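Local coordinates for 389aa long hypothetical nucleolar protein (Pyrococcus horikoshii, PDB 5ZVE), which methylates the C5 position of cytosine 72 in several tRNAs, using S-adenosyl-L-methionine as the methyl donor, at residues 27-35 / 279-287. Numbering follows the deposited sequence.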
# COMPACT_ATOMS: atom_id res chain seq x y z
N LYS A 27 -15.66 2.61 8.20
CA LYS A 27 -15.18 2.91 9.55
C LYS A 27 -13.72 2.50 9.72
O LYS A 27 -12.91 3.27 10.25
CB LYS A 27 -16.03 2.21 10.60
CG LYS A 27 -15.59 2.51 12.03
CD LYS A 27 -16.38 1.72 13.05
CE LYS A 27 -15.66 1.67 14.40
NZ LYS A 27 -16.33 0.75 15.36
N LYS A 28 -13.39 1.29 9.29
CA LYS A 28 -12.03 0.78 9.44
C LYS A 28 -11.06 1.44 8.46
O LYS A 28 -9.89 1.63 8.79
CB LYS A 28 -12.01 -0.74 9.27
CG LYS A 28 -12.62 -1.48 10.44
CD LYS A 28 -12.27 -0.79 11.76
CE LYS A 28 -12.79 -1.55 12.96
NZ LYS A 28 -12.47 -0.86 14.24
N LEU A 29 -11.55 1.80 7.27
CA LEU A 29 -10.73 2.47 6.27
C LEU A 29 -10.17 3.79 6.78
O LEU A 29 -9.11 4.24 6.34
CB LEU A 29 -11.54 2.72 4.99
CG LEU A 29 -11.64 1.60 3.96
CD1 LEU A 29 -12.46 2.06 2.75
CD2 LEU A 29 -10.27 1.13 3.53
N ARG A 30 -10.88 4.41 7.72
CA ARG A 30 -10.43 5.69 8.26
C ARG A 30 -9.23 5.53 9.18
O ARG A 30 -8.53 6.50 9.47
CB ARG A 30 -11.57 6.39 9.02
CG ARG A 30 -11.34 7.88 9.25
CD ARG A 30 -12.23 8.69 8.35
NE ARG A 30 -11.86 10.10 8.27
CZ ARG A 30 -12.34 11.06 9.06
NH1 ARG A 30 -13.22 10.79 10.01
NH2 ARG A 30 -11.93 12.31 8.87
N GLU A 31 -8.97 4.30 9.61
CA GLU A 31 -7.91 4.02 10.57
C GLU A 31 -6.71 3.34 9.90
O GLU A 31 -6.86 2.70 8.86
CB GLU A 31 -8.43 3.13 11.70
CG GLU A 31 -9.75 3.57 12.32
CD GLU A 31 -10.26 2.58 13.36
OE1 GLU A 31 -9.62 1.52 13.53
OE2 GLU A 31 -11.29 2.86 14.01
N PRO A 32 -5.52 3.47 10.51
CA PRO A 32 -4.35 2.74 10.01
C PRO A 32 -4.55 1.24 10.18
O PRO A 32 -5.38 0.83 10.99
CB PRO A 32 -3.20 3.25 10.88
CG PRO A 32 -3.71 4.51 11.51
CD PRO A 32 -5.18 4.33 11.66
N VAL A 33 -3.80 0.43 9.44
CA VAL A 33 -3.93 -1.01 9.55
C VAL A 33 -3.61 -1.42 10.98
O VAL A 33 -2.75 -0.81 11.64
CB VAL A 33 -3.03 -1.76 8.55
CG1 VAL A 33 -3.40 -1.38 7.12
CG2 VAL A 33 -1.56 -1.49 8.82
N GLU A 34 -4.34 -2.41 11.48
CA GLU A 34 -4.14 -2.89 12.85
C GLU A 34 -2.85 -3.68 12.95
O GLU A 34 -2.16 -3.65 13.98
CB GLU A 34 -5.33 -3.75 13.29
CG GLU A 34 -6.66 -3.00 13.41
CD GLU A 34 -7.34 -2.74 12.07
OE1 GLU A 34 -6.79 -3.11 11.01
OE2 GLU A 34 -8.45 -2.16 12.08
N HIS A 35 -2.52 -4.40 11.88
CA HIS A 35 -1.27 -5.16 11.80
C HIS A 35 -0.38 -4.57 10.72
O HIS A 35 -0.68 -4.66 9.53
CB HIS A 35 -1.54 -6.64 11.53
CG HIS A 35 -2.11 -7.39 12.69
ND1 HIS A 35 -2.37 -8.74 12.66
CD2 HIS A 35 -2.50 -6.96 13.92
CE1 HIS A 35 -2.87 -9.12 13.82
NE2 HIS A 35 -2.96 -8.06 14.60
N LEU A 279 -9.10 2.81 -3.48
CA LEU A 279 -10.18 2.95 -2.50
C LEU A 279 -9.91 2.15 -1.22
O LEU A 279 -10.54 2.39 -0.19
CB LEU A 279 -11.51 2.53 -3.12
CG LEU A 279 -11.99 3.37 -4.32
CD1 LEU A 279 -13.24 2.77 -4.95
CD2 LEU A 279 -12.24 4.82 -3.91
N GLY A 280 -8.98 1.20 -1.30
CA GLY A 280 -8.71 0.32 -0.18
C GLY A 280 -7.57 0.75 0.73
O GLY A 280 -7.33 0.12 1.76
N VAL A 281 -6.86 1.81 0.37
CA VAL A 281 -5.66 2.18 1.10
C VAL A 281 -6.00 2.81 2.45
O VAL A 281 -7.02 3.47 2.61
CB VAL A 281 -4.75 3.13 0.29
CG1 VAL A 281 -4.44 2.54 -1.08
CG2 VAL A 281 -5.38 4.50 0.16
N ARG A 282 -5.13 2.56 3.42
CA ARG A 282 -5.34 3.05 4.78
C ARG A 282 -4.10 3.79 5.25
O ARG A 282 -2.99 3.46 4.84
CB ARG A 282 -5.69 1.88 5.71
CG ARG A 282 -6.93 1.11 5.28
CD ARG A 282 -7.12 -0.15 6.11
NE ARG A 282 -7.57 0.17 7.46
CZ ARG A 282 -7.67 -0.72 8.44
NH1 ARG A 282 -7.35 -1.99 8.22
NH2 ARG A 282 -8.08 -0.34 9.64
N PRO A 283 -4.27 4.81 6.10
CA PRO A 283 -5.57 5.32 6.56
C PRO A 283 -6.21 6.23 5.52
O PRO A 283 -5.51 6.83 4.71
CB PRO A 283 -5.20 6.11 7.82
CG PRO A 283 -3.84 6.62 7.53
CD PRO A 283 -3.16 5.58 6.68
N LYS A 284 -7.54 6.31 5.55
CA LYS A 284 -8.27 7.15 4.62
C LYS A 284 -8.91 8.30 5.38
O LYS A 284 -10.06 8.20 5.83
CB LYS A 284 -9.33 6.33 3.87
CG LYS A 284 -10.01 7.06 2.74
CD LYS A 284 -9.05 7.36 1.60
CE LYS A 284 -8.64 6.09 0.88
NZ LYS A 284 -7.91 6.38 -0.39
N LEU A 285 -8.16 9.39 5.54
CA LEU A 285 -8.65 10.57 6.24
C LEU A 285 -9.81 11.20 5.47
O LEU A 285 -10.87 11.46 6.04
CB LEU A 285 -7.52 11.59 6.44
CG LEU A 285 -6.59 11.39 7.65
CD1 LEU A 285 -5.79 10.10 7.54
CD2 LEU A 285 -5.66 12.58 7.83
N TRP A 286 -9.61 11.46 4.18
CA TRP A 286 -10.67 11.96 3.32
C TRP A 286 -10.55 11.33 1.94
O TRP A 286 -9.53 11.47 1.28
CB TRP A 286 -10.62 13.49 3.19
CG TRP A 286 -10.62 14.20 4.51
CD1 TRP A 286 -9.54 14.69 5.16
CD2 TRP A 286 -11.75 14.48 5.33
NE1 TRP A 286 -9.92 15.27 6.35
CE2 TRP A 286 -11.28 15.15 6.48
CE3 TRP A 286 -13.12 14.23 5.22
CZ2 TRP A 286 -12.13 15.58 7.50
CZ3 TRP A 286 -13.96 14.66 6.23
CH2 TRP A 286 -13.46 15.32 7.36
N GLU A 287 -11.60 10.63 1.52
CA GLU A 287 -11.61 10.00 0.21
C GLU A 287 -11.98 11.02 -0.86
O GLU A 287 -13.06 11.60 -0.81
CB GLU A 287 -12.60 8.83 0.19
CG GLU A 287 -12.66 8.10 -1.15
CD GLU A 287 -11.34 7.45 -1.53
OE1 GLU A 287 -10.64 7.98 -2.42
OE2 GLU A 287 -11.01 6.39 -0.95
O HOH W 1 -2.39 1.93 7.59
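R282 drives its guanidinium into the turn that follows helix 19-29 and meets K28, E31 and E34 there. NE donates to E31 O at 3.0 Å, while NE and NH2 share K28 O through two weak bonds, so one arginine takes up a carbonyl of the helix and one of the turn beyond. NH1 and NH2 grip the E34 carboxylate end-on: NH2 reaches OE2 at 3.1 Å in a nearly straight bond (171°), NH1 meets OE1 on its syn side, and the two flat groups are turned 54° apart. A bend at chi3 (73°) swings this head out of an otherwise extended chain. One guanidinium face lies against K28 CB and the other against V33 CA. With a leucine in place of R282, E34 would probably lose its charged mate and E31 O its NE donor.

Packing is tight alongside: L29 CD2 sits 3.8 Å from R282 CG, and L29 O accepts K284 N at 2.7 Å. P283, after a cis peptide bond, rests its CB against R30 O.

Beyond K284 the contact is carried by R30 and W286. R30 NE donates to L285 O at 2.8 Å, and its NH2 reaches over one face of the W286 ring, the guanidinium steeply tilted to it, in a cation-pi contact; W286 NE1 bonds D129. The looser, partly exposed side holds E31, whose carboxylate pairs with R75, and K28, whose NZ makes a long salt bridge to it. Elsewhere, a water accepts from V33 N and donates weakly to R282 O.

The arrangement is an interface between the ferredoxin-like N-terminal domain and the Rossmann-like methyltransferase domain of this RsmB/NOP-family enzyme, the latter contributing a loop whose V281 lies about 4 Å, side chain to side chain, from C323, the predicted nucleophile.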